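PDB 2A6V: Emp46p from Saccharomyces cerevisiae, which acts as a cargo receptor whose legume-like lectin domain recognises carbohydrate, and is involved in the secretion of glycoproteins. Local coordinates for residues Y164-L172 with Q183-G191; I68-G79 with Q150-R161. All coordinates share one frame; numbering follows the deposited sequence.

How the contacts relate
Both contacts reach the same antiparallel sheet of the legume-like lectin beta sandwich, and both use strand 158-165. Contact 2 pairs the start of that strand with strand 66-75 and adds the loops beyond one end of the pair. Contact 1 begins at the far end of the strand, where the chain turns into strand 171-176 and meets residues 183-191. Their centres are about 26 Å apart, and their segments adjoin in sequence without touching otherwise. Neither contact supplies a potassium ligand. The side chain of Val187 in contact 1 is about 9 Å from that of the potassium-binding Tyr128. The side chain of Leu160 in contact 2 is about 12 Å from that of Tyr128.

Contact 1. Residues Y164-L172 with Q183-G191; sequences YNPLDNHLL and QTRKVKFMG
Leu172 and Thr184 form an antiparallel hydrogen-bonded pair near the open end of the hairpin made by strands 171-176 and 179-184. Leu172 N donates to Thr184 O at 2.8 Å, and Thr184 N donates back to Leu172 O. The chain then leaves the strand through an ST turn, in which Thr184 OG1 accepts from Lys186 N. Arg185 reaches over to the turn at 166-170 with its chain extended from CG to NE. Its NE and NH2 both bond Asp168 O, each at 3.2 Å, and this oxygen lies in the guanidinium plane. Leu171 CD1 sits over the centre of one guanidinium face. A weak salt bridge joins Arg185 NH2 to Asp168 OD1 at 3.4 Å; the carboxylate stands almost perpendicular to the guanidinium (88°).

Further along, the Tyr164 ring lies between Met190 CE on one face and Pro166 CD on the other. The bends at chi2 and chi3 of Met190 bring its methyl group over the ring, 3.7 Å from CE to the ring centroid. The same CE touches Leu172 CD1. Tyr164 OH shares a short 2.6 Å hydrogen bond with His170 ND1, which ties the two side chains together. Lys188 CG lies over one face of the His170 imidazole in a CH-pi contact, while Lys188 NZ bonds Arg185 O at 2.9 Å. Strand 179-184 is the outermost of its sheet within the chain. Tyr164, near the end of strand 158-165, bonds through its backbone to Met66 of the neighbouring strand 66-75, and Met190 packs on Phe195 in a loop.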
loop_
_atom_site.group_PDB
_atom_site.type_symbol
_atom_site.label_atom_id
_atom_site.label_comp_id
_atom_site.label_asym_id
_atom_site.label_seq_id
_atom_site.Cartn_x
_atom_site.Cartn_y
_atom_site.Cartn_z
ATOM N N TYR A 164 -8.593 3.836 -10.968
ATOM C CA TYR A 164 -9.402 2.686 -11.314
ATOM C C TYR A 164 -10.767 3.164 -11.759
ATOM O O TYR A 164 -11.427 3.903 -11.044
ATOM C CB TYR A 164 -9.533 1.734 -10.124
ATOM C CG TYR A 164 -10.556 0.649 -10.311
ATOM C CD1 TYR A 164 -10.423 -0.322 -11.303
ATOM C CD2 TYR A 164 -11.677 0.602 -9.516
ATOM C CE1 TYR A 164 -11.382 -1.317 -11.458
ATOM C CE2 TYR A 164 -12.632 -0.386 -9.669
ATOM C CZ TYR A 164 -12.493 -1.333 -10.634
ATOM O OH TYR A 164 -13.466 -2.314 -10.748
ATOM N N ASN A 165 -11.166 2.745 -12.954
ATOM C CA ASN A 165 -12.401 3.222 -13.569
ATOM C C ASN A 165 -13.216 2.051 -14.092
ATOM O O ASN A 165 -12.996 1.606 -15.202
ATOM C CB ASN A 165 -12.095 4.200 -14.696
ATOM C CG ASN A 165 -13.349 4.830 -15.264
ATOM O OD1 ASN A 165 -14.446 4.597 -14.771
ATOM N ND2 ASN A 165 -13.179 5.639 -16.279
ATOM N N PRO A 166 -14.134 1.533 -13.289
ATOM C CA PRO A 166 -15.033 0.454 -13.717
ATOM C C PRO A 166 -15.795 0.792 -15.011
ATOM O O PRO A 166 -16.065 -0.110 -15.792
ATOM C CB PRO A 166 -16.021 0.323 -12.547
ATOM C CG PRO A 166 -15.344 0.945 -11.369
ATOM C CD PRO A 166 -14.335 1.906 -11.879
ATOM N N LEU A 167 -16.126 2.071 -15.204
ATOM C CA LEU A 167 -16.869 2.539 -16.377
ATOM C C LEU A 167 -16.069 2.443 -17.683
ATOM O O LEU A 167 -16.636 2.470 -18.780
ATOM C CB LEU A 167 -17.362 3.972 -16.162
ATOM C CG LEU A 167 -18.223 4.133 -14.895
ATOM C CD1 LEU A 167 -18.673 5.564 -14.740
ATOM C CD2 LEU A 167 -19.403 3.162 -14.888
ATOM N N ASP A 168 -14.754 2.349 -17.567
ATOM C CA ASP A 168 -13.876 2.093 -18.704
ATOM C C ASP A 168 -13.413 0.618 -18.711
ATOM O O ASP A 168 -12.231 0.331 -18.930
ATOM C CB ASP A 168 -12.701 3.077 -18.608
ATOM C CG ASP A 168 -11.824 3.100 -19.824
ATOM O OD1 ASP A 168 -12.268 2.734 -20.936
ATOM O OD2 ASP A 168 -10.645 3.510 -19.732
ATOM N N ASN A 169 -14.372 -0.291 -18.507
ATOM C CA ASN A 169 -14.135 -1.730 -18.382
ATOM C C ASN A 169 -13.010 -2.043 -17.402
ATOM O O ASN A 169 -12.105 -2.833 -17.701
ATOM C CB ASN A 169 -13.863 -2.380 -19.751
ATOM C CG ASN A 169 -14.116 -3.887 -19.746
ATOM O OD1 ASN A 169 -14.880 -4.400 -18.919
ATOM N ND2 ASN A 169 -13.455 -4.600 -20.650
ATOM N N HIS A 170 -13.062 -1.382 -16.248
ATOM C CA HIS A 170 -12.184 -1.698 -15.112
ATOM C C HIS A 170 -10.713 -1.412 -15.369
ATOM O O HIS A 170 -9.838 -2.126 -14.870
ATOM C CB HIS A 170 -12.383 -3.168 -14.711
ATOM C CG HIS A 170 -13.781 -3.469 -14.292
ATOM N ND1 HIS A 170 -14.281 -3.100 -13.065
ATOM C CD2 HIS A 170 -14.804 -4.058 -14.956
ATOM C CE1 HIS A 170 -15.546 -3.469 -12.981
ATOM N NE2 HIS A 170 -15.888 -4.046 -14.119
ATOM N N LEU A 171 -10.426 -0.370 -16.135
ATOM C CA LEU A 171 -9.047 0.032 -16.339
ATOM C C LEU A 171 -8.468 0.497 -15.004
ATOM O O LEU A 171 -8.984 1.418 -14.394
ATOM C CB LEU A 171 -8.943 1.140 -17.375
ATOM C CG LEU A 171 -7.527 1.583 -17.733
ATOM C CD1 LEU A 171 -6.681 0.441 -18.302
ATOM C CD2 LEU A 171 -7.555 2.749 -18.679
ATOM N N LEU A 172 -7.402 -0.173 -14.583
ATOM C CA LEU A 172 -6.589 0.225 -13.443
ATOM C C LEU A 172 -5.208 0.612 -13.962
ATOM O O LEU A 172 -4.555 -0.157 -14.682
ATOM C CB LEU A 172 -6.472 -0.925 -12.461
ATOM C CG LEU A 172 -5.850 -0.549 -11.113
ATOM C CD1 LEU A 172 -6.443 -1.398 -10.027
ATOM C CD2 LEU A 172 -4.308 -0.690 -11.149
ATOM N N GLN A 183 -0.649 -1.027 -16.512
ATOM C CA GLN A 183 -2.090 -0.854 -16.657
ATOM C C GLN A 183 -2.695 -2.231 -16.871
ATOM O O GLN A 183 -2.035 -3.132 -17.403
ATOM C CB GLN A 183 -2.468 0.070 -17.826
ATOM C CG GLN A 183 -1.841 1.445 -17.777
ATOM C CD GLN A 183 -2.434 2.408 -18.804
ATOM O OE1 GLN A 183 -3.638 2.669 -18.799
ATOM N NE2 GLN A 183 -1.578 2.947 -19.672
ATOM N N THR A 184 -3.921 -2.403 -16.420
ATOM C CA THR A 184 -4.563 -3.714 -16.441
ATOM C C THR A 184 -6.071 -3.558 -16.381
ATOM O O THR A 184 -6.585 -2.536 -15.922
ATOM C CB THR A 184 -4.082 -4.563 -15.239
ATOM O OG1 THR A 184 -4.691 -5.863 -15.269
ATOM C CG2 THR A 184 -4.523 -3.957 -13.901
ATOM N N ARG A 185 -6.776 -4.593 -16.827
ATOM C CA ARG A 185 -8.223 -4.694 -16.657
ATOM C C ARG A 185 -8.598 -5.959 -15.867
ATOM O O ARG A 185 -9.768 -6.312 -15.774
ATOM C CB ARG A 185 -8.898 -4.661 -18.026
ATOM C CG ARG A 185 -8.993 -3.269 -18.593
ATOM C CD ARG A 185 -9.796 -3.159 -19.861
ATOM N NE ARG A 185 -10.161 -1.764 -20.142
ATOM C CZ ARG A 185 -9.496 -0.942 -20.937
ATOM N NH1 ARG A 185 -8.401 -1.334 -21.577
ATOM N NH2 ARG A 185 -9.930 0.293 -21.110
ATOM N N LYS A 186 -7.601 -6.595 -15.247
ATOM C CA LYS A 186 -7.784 -7.851 -14.516
ATOM C C LYS A 186 -8.376 -7.685 -13.119
ATOM O O LYS A 186 -8.949 -8.629 -12.566
ATOM C CB LYS A 186 -6.439 -8.573 -14.370
ATOM C CG LYS A 186 -5.830 -9.049 -15.673
ATOM C CD LYS A 186 -4.689 -10.036 -15.427
ATOM C CE LYS A 186 -4.269 -10.726 -16.725
ATOM N NZ LYS A 186 -3.072 -11.598 -16.539
ATOM N N VAL A 187 -8.183 -6.513 -12.522
ATOM C CA VAL A 187 -8.702 -6.240 -11.183
ATOM C C VAL A 187 -10.107 -5.643 -11.338
ATOM O O VAL A 187 -10.255 -4.508 -11.788
ATOM C CB VAL A 187 -7.775 -5.282 -10.383
ATOM C CG1 VAL A 187 -8.110 -5.330 -8.895
ATOM C CG2 VAL A 187 -6.304 -5.620 -10.599
ATOM N N LYS A 188 -11.129 -6.414 -10.980
ATOM C CA LYS A 188 -12.513 -5.981 -11.164
ATOM C C LYS A 188 -13.325 -5.898 -9.875
ATOM O O LYS A 188 -14.388 -5.292 -9.861
ATOM C CB LYS A 188 -13.229 -6.923 -12.130
ATOM C CG LYS A 188 -12.698 -6.861 -13.540
ATOM C CD LYS A 188 -13.354 -7.907 -14.422
ATOM C CE LYS A 188 -12.370 -8.507 -15.415
ATOM N NZ LYS A 188 -12.236 -7.641 -16.616
ATOM N N PHE A 189 -12.859 -6.511 -8.791
ATOM C CA PHE A 189 -13.702 -6.614 -7.601
ATOM C C PHE A 189 -14.101 -5.273 -6.972
ATOM O O PHE A 189 -15.144 -5.184 -6.322
ATOM C CB PHE A 189 -13.082 -7.561 -6.563
ATOM C CG PHE A 189 -11.871 -7.012 -5.870
ATOM C CD1 PHE A 189 -12.001 -6.259 -4.717
ATOM C CD2 PHE A 189 -10.595 -7.280 -6.355
ATOM C CE1 PHE A 189 -10.886 -5.771 -4.071
ATOM C CE2 PHE A 189 -9.481 -6.774 -5.713
ATOM C CZ PHE A 189 -9.633 -6.028 -4.568
ATOM N N MET A 190 -13.301 -4.225 -7.172
ATOM C CA MET A 190 -13.598 -2.935 -6.554
ATOM C C MET A 190 -14.781 -2.216 -7.195
ATOM O O MET A 190 -15.315 -1.281 -6.612
ATOM C CB MET A 190 -12.394 -1.990 -6.613
ATOM C CG MET A 190 -11.195 -2.452 -5.833
ATOM S SD MET A 190 -10.072 -3.364 -6.857
ATOM C CE MET A 190 -9.431 -2.084 -7.998
ATOM N N GLY A 191 -15.163 -2.616 -8.404
ATOM C CA GLY A 191 -16.293 -2.000 -9.075
ATOM C C GLY A 191 -17.617 -2.327 -8.405
ATOM O O GLY A 191 -18.551 -1.516 -8.442
HETATM O O HOH W 1 -8.122 -3.718 -13.427
#

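Contact 2. Residues I68-G79 with Q150-R161; sequences IEWTFRSFGFRG and QYQDSMVPSTLR
Glu69 OE2 is gripped by two nitrogens of Arg161: NE at 2.8 Å and, more weakly, NH2 at 3.1 Å. Glu69 and Arg161 form a non-hydrogen-bonded pair in the antiparallel strands 66-75 and 158-165, neighbours in one sheet of the lectin beta sandwich. The two side chains run side by side, and NE meets OE2 on its anti side. Thr71 and Thr159 follow on the same face as this salt bridge; their OG1 atoms share a hydrogen bond. The hydrogen-bonded pairs Trp70-Leu160 and Phe72-Ser158 put their side chains on the other face. There Leu160 CD2 meets the edge of the Trp70 ring, and Phe72 CZ packs on Ser158 CB at 3.7 Å. Leu85 touches Phe72 and Phe87 touches Leu160; both belong to strand 84-90 of the other sheet.

Past the last bridge, strand 66-75 runs on to Phe75, and it and the turn after it are bonded to the loop at 150-157. Arg73 NH1 donates to a lone pair of Met155 O at 2.9 Å, while its NE forms a salt bridge with Glu211. Ser74 O accepts from Ser154 N. With chi1 at -165° Asp153 swings its carboxylate away from its own N, and OD1 accepts from Gly76 N, which comes from above the carboxylate plane. Arg78 forms a salt bridge with Glu123 through NH1, and its NH2 bonds Gln152 O. Gln152 CB lies over a guanidinium face. The Gln152 amide binds both backbone polar atoms of Gly79: OE1 accepts from Gly79 N at 3.0 Å, and NE2 donates to Gly79 O at 3.3 Å, with that oxygen close to the amide plane.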
loop_
_atom_site.group_PDB
_atom_site.type_symbol
_atom_site.label_atom_id
_atom_site.label_comp_id
_atom_site.label_asym_id
_atom_site.label_seq_id
_atom_site.Cartn_x
_atom_site.Cartn_y
_atom_site.Cartn_z
ATOM N N ILE A 68 -6.220 6.623 -5.696
ATOM C CA ILE A 68 -5.523 6.568 -4.417
ATOM C C ILE A 68 -4.086 6.956 -4.664
ATOM O O ILE A 68 -3.420 6.413 -5.554
ATOM C CB ILE A 68 -5.582 5.174 -3.806
ATOM C CG1 ILE A 68 -7.038 4.794 -3.468
ATOM C CG2 ILE A 68 -4.692 5.128 -2.571
ATOM C CD1 ILE A 68 -7.207 3.336 -3.091
ATOM N N GLU A 69 -3.586 7.880 -3.864
ATOM C CA GLU A 69 -2.218 8.333 -3.946
ATOM C C GLU A 69 -1.574 8.123 -2.593
ATOM O O GLU A 69 -2.007 8.734 -1.614
ATOM C CB GLU A 69 -2.158 9.804 -4.307
ATOM C CG GLU A 69 -2.616 10.117 -5.707
ATOM C CD GLU A 69 -2.597 11.606 -6.004
ATOM O OE1 GLU A 69 -2.578 12.441 -5.059
ATOM O OE2 GLU A 69 -2.621 11.938 -7.204
ATOM N N TRP A 70 -0.567 7.263 -2.533
ATOM C CA TRP A 70 0.277 7.081 -1.359
ATOM C C TRP A 70 1.633 7.723 -1.587
ATOM O O TRP A 70 2.254 7.461 -2.625
ATOM C CB TRP A 70 0.516 5.600 -1.104
ATOM C CG TRP A 70 -0.662 4.798 -0.632
ATOM C CD1 TRP A 70 -1.509 4.049 -1.399
ATOM C CD2 TRP A 70 -1.089 4.630 0.718
ATOM N NE1 TRP A 70 -2.440 3.424 -0.602
ATOM C CE2 TRP A 70 -2.197 3.760 0.706
ATOM C CE3 TRP A 70 -0.640 5.106 1.946
ATOM C CZ2 TRP A 70 -2.857 3.374 1.866
ATOM C CZ3 TRP A 70 -1.316 4.737 3.091
ATOM C CH2 TRP A 70 -2.394 3.869 3.049
ATOM N N THR A 71 2.107 8.555 -0.656
ATOM C CA THR A 71 3.421 9.151 -0.720
ATOM C C THR A 71 4.239 8.465 0.343
ATOM O O THR A 71 3.860 8.468 1.521
ATOM C CB THR A 71 3.344 10.650 -0.478
ATOM O OG1 THR A 71 2.539 11.240 -1.510
ATOM C CG2 THR A 71 4.721 11.286 -0.552
ATOM N N PHE A 72 5.359 7.890 -0.057
ATOM C CA PHE A 72 6.121 6.999 0.806
ATOM C C PHE A 72 7.613 7.146 0.539
ATOM O O PHE A 72 8.031 7.714 -0.464
ATOM C CB PHE A 72 5.693 5.534 0.534
ATOM C CG PHE A 72 6.152 5.028 -0.802
ATOM C CD1 PHE A 72 7.399 4.445 -0.946
ATOM C CD2 PHE A 72 5.365 5.216 -1.930
ATOM C CE1 PHE A 72 7.850 4.059 -2.189
ATOM C CE2 PHE A 72 5.831 4.806 -3.175
ATOM C CZ PHE A 72 7.062 4.219 -3.276
ATOM N N ARG A 73 8.428 6.625 1.428
ATOM C CA ARG A 73 9.827 6.415 1.128
ATOM C C ARG A 73 10.399 5.264 1.942
ATOM O O ARG A 73 9.828 4.842 2.942
ATOM C CB ARG A 73 10.646 7.683 1.361
ATOM C CG ARG A 73 10.698 8.117 2.812
ATOM C CD ARG A 73 11.354 9.469 2.971
ATOM N NE ARG A 73 11.321 9.858 4.372
ATOM C CZ ARG A 73 11.590 11.067 4.826
ATOM N NH1 ARG A 73 11.995 12.032 4.027
ATOM N NH2 ARG A 73 11.491 11.293 6.127
ATOM N N SER A 74 11.549 4.782 1.511
ATOM C CA SER A 74 12.356 3.875 2.293
ATOM C C SER A 74 13.676 4.575 2.510
ATOM O O SER A 74 14.321 4.967 1.560
ATOM C CB SER A 74 12.627 2.573 1.553
ATOM O OG SER A 74 13.578 1.812 2.292
ATOM N N PHE A 75 14.056 4.737 3.767
ATOM C CA PHE A 75 15.263 5.453 4.140
ATOM C C PHE A 75 16.171 4.629 5.042
ATOM O O PHE A 75 15.715 3.866 5.906
ATOM C CB PHE A 75 14.891 6.754 4.855
ATOM C CG PHE A 75 16.076 7.542 5.297
ATOM C CD1 PHE A 75 16.854 8.208 4.371
ATOM C CD2 PHE A 75 16.428 7.601 6.642
ATOM C CE1 PHE A 75 17.990 8.930 4.787
ATOM C CE2 PHE A 75 17.545 8.326 7.058
ATOM C CZ PHE A 75 18.321 8.984 6.127
ATOM N N GLY A 76 17.471 4.791 4.856
ATOM C CA GLY A 76 18.440 4.290 5.807
ATOM C C GLY A 76 19.166 3.003 5.485
ATOM O O GLY A 76 20.151 2.662 6.151
ATOM N N PHE A 77 18.681 2.266 4.490
ATOM C CA PHE A 77 19.281 1.003 4.142
ATOM C C PHE A 77 19.172 0.689 2.668
ATOM O O PHE A 77 18.083 0.699 2.103
ATOM C CB PHE A 77 18.655 -0.163 4.909
ATOM C CG PHE A 77 19.239 -1.494 4.531
ATOM C CD1 PHE A 77 20.568 -1.791 4.837
ATOM C CD2 PHE A 77 18.490 -2.439 3.833
ATOM C CE1 PHE A 77 21.125 -3.002 4.481
ATOM C CE2 PHE A 77 19.056 -3.652 3.482
ATOM C CZ PHE A 77 20.369 -3.928 3.798
ATOM N N ARG A 78 20.309 0.367 2.059
ATOM C CA ARG A 78 20.335 -0.167 0.704
ATOM C C ARG A 78 21.168 -1.425 0.754
ATOM O O ARG A 78 22.309 -1.402 1.200
ATOM C CB ARG A 78 20.938 0.839 -0.273
ATOM C CG ARG A 78 21.176 0.266 -1.661
ATOM C CD ARG A 78 21.410 1.306 -2.756
ATOM N NE ARG A 78 20.181 2.007 -3.116
ATOM C CZ ARG A 78 19.227 1.508 -3.896
ATOM N NH1 ARG A 78 19.348 0.293 -4.401
ATOM N NH2 ARG A 78 18.143 2.205 -4.157
ATOM N N GLY A 79 20.577 -2.524 0.305
ATOM C CA GLY A 79 21.225 -3.808 0.262
ATOM C C GLY A 79 20.216 -4.932 0.329
ATOM O O GLY A 79 19.005 -4.716 0.376
ATOM N N GLN A 150 13.356 2.033 -8.385
ATOM C CA GLN A 150 14.342 2.284 -7.336
ATOM C C GLN A 150 13.670 2.998 -6.158
ATOM O O GLN A 150 13.100 4.085 -6.310
ATOM C CB GLN A 150 15.510 3.123 -7.864
ATOM C CG GLN A 150 16.678 3.165 -6.923
ATOM C CD GLN A 150 17.878 3.929 -7.451
ATOM O OE1 GLN A 150 18.893 4.017 -6.769
ATOM N NE2 GLN A 150 17.787 4.437 -8.665
ATOM N N TYR A 151 13.733 2.371 -4.994
ATOM C CA TYR A 151 13.123 2.935 -3.772
ATOM C C TYR A 151 14.075 2.926 -2.543
ATOM O O TYR A 151 13.884 3.738 -1.649
ATOM C CB TYR A 151 11.788 2.230 -3.416
ATOM C CG TYR A 151 11.982 0.815 -2.980
ATOM C CD1 TYR A 151 12.279 0.515 -1.658
ATOM C CD2 TYR A 151 11.932 -0.229 -3.901
ATOM C CE1 TYR A 151 12.508 -0.797 -1.245
ATOM C CE2 TYR A 151 12.160 -1.545 -3.518
ATOM C CZ TYR A 151 12.437 -1.828 -2.177
ATOM O OH TYR A 151 12.719 -3.121 -1.766
ATOM N N GLN A 152 15.054 2.036 -2.447
ATOM C CA GLN A 152 15.821 1.946 -1.208
ATOM C C GLN A 152 16.637 3.200 -0.978
ATOM O O GLN A 152 17.222 3.769 -1.907
ATOM C CB GLN A 152 16.748 0.738 -1.175
ATOM C CG GLN A 152 16.039 -0.589 -1.061
ATOM C CD GLN A 152 16.997 -1.678 -0.683
ATOM O OE1 GLN A 152 18.108 -1.741 -1.229
ATOM N NE2 GLN A 152 16.586 -2.551 0.222
ATOM N N ASP A 153 16.660 3.592 0.285
ATOM C CA ASP A 153 17.555 4.612 0.832
ATOM C C ASP A 153 17.459 5.951 0.076
ATOM O O ASP A 153 18.416 6.438 -0.538
ATOM C CB ASP A 153 18.983 4.084 0.935
ATOM C CG ASP A 153 19.859 4.949 1.816
ATOM O OD1 ASP A 153 19.320 5.694 2.667
ATOM O OD2 ASP A 153 21.095 4.957 1.702
ATOM N N SER A 154 16.271 6.524 0.165
ATOM C CA SER A 154 15.944 7.836 -0.418
ATOM C C SER A 154 15.248 8.696 0.607
ATOM O O SER A 154 14.242 8.288 1.166
ATOM C CB SER A 154 15.026 7.666 -1.622
ATOM O OG SER A 154 14.808 8.918 -2.248
ATOM N N MET A 155 15.792 9.881 0.869
ATOM C CA MET A 155 15.054 10.920 1.583
ATOM C C MET A 155 13.912 11.452 0.729
ATOM O O MET A 155 12.871 11.879 1.228
ATOM C CB MET A 155 15.980 12.098 1.937
ATOM C CG MET A 155 17.151 11.773 2.828
ATOM S SD MET A 155 18.181 13.254 3.028
ATOM C CE MET A 155 19.020 13.358 1.470
ATOM N N VAL A 156 14.123 11.464 -0.588
ATOM C CA VAL A 156 13.139 12.011 -1.491
ATOM C C VAL A 156 12.016 10.991 -1.637
ATOM O O VAL A 156 12.254 9.864 -2.083
ATOM C CB VAL A 156 13.726 12.259 -2.882
ATOM C CG1 VAL A 156 12.651 12.724 -3.822
ATOM C CG2 VAL A 156 14.859 13.257 -2.782
ATOM N N PRO A 157 10.800 11.348 -1.269
ATOM C CA PRO A 157 9.717 10.371 -1.356
ATOM C C PRO A 157 9.246 10.166 -2.785
ATOM O O PRO A 157 9.537 10.949 -3.712
ATOM C CB PRO A 157 8.589 11.005 -0.540
ATOM C CG PRO A 157 8.849 12.439 -0.613
ATOM C CD PRO A 157 10.329 12.640 -0.728
ATOM N N SER A 158 8.462 9.109 -2.926
ATOM C CA SER A 158 7.796 8.780 -4.169
ATOM C C SER A 158 6.304 8.711 -3.967
ATOM O O SER A 158 5.838 8.539 -2.827
ATOM C CB SER A 158 8.303 7.443 -4.673
ATOM O OG SER A 158 9.635 7.576 -5.157
ATOM N N THR A 159 5.547 8.873 -5.048
ATOM C CA THR A 159 4.096 8.763 -5.014
ATOM C C THR A 159 3.630 7.619 -5.884
ATOM O O THR A 159 3.937 7.576 -7.079
ATOM C CB THR A 159 3.433 10.061 -5.464
ATOM O OG1 THR A 159 3.715 11.081 -4.490
ATOM C CG2 THR A 159 1.893 9.944 -5.523
ATOM N N LEU A 160 2.912 6.696 -5.273
ATOM C CA LEU A 160 2.196 5.646 -5.963
ATOM C C LEU A 160 0.802 6.161 -6.212
ATOM O O LEU A 160 0.106 6.574 -5.270
ATOM C CB LEU A 160 2.185 4.375 -5.098
ATOM C CG LEU A 160 1.376 3.188 -5.621
ATOM C CD1 LEU A 160 2.025 1.891 -5.174
ATOM C CD2 LEU A 160 -0.080 3.286 -5.181
ATOM N N ARG A 161 0.385 6.188 -7.474
ATOM C CA ARG A 161 -0.945 6.637 -7.823
ATOM C C ARG A 161 -1.689 5.527 -8.535
ATOM O O ARG A 161 -1.281 5.089 -9.622
ATOM C CB ARG A 161 -0.912 7.876 -8.719
ATOM C CG ARG A 161 -2.321 8.294 -9.088
ATOM C CD ARG A 161 -2.408 9.382 -10.126
ATOM N NE ARG A 161 -1.905 10.632 -9.595
ATOM C CZ ARG A 161 -1.385 11.624 -10.320
ATOM N NH1 ARG A 161 -1.272 11.535 -11.648
ATOM N NH2 ARG A 161 -0.962 12.726 -9.702
HETATM O O HOH W 2 16.101 2.430 2.883
HETATM O O HOH W 3 11.763 5.536 -1.365
HETATM O O HOH W 4 19.845 4.826 -2.667
#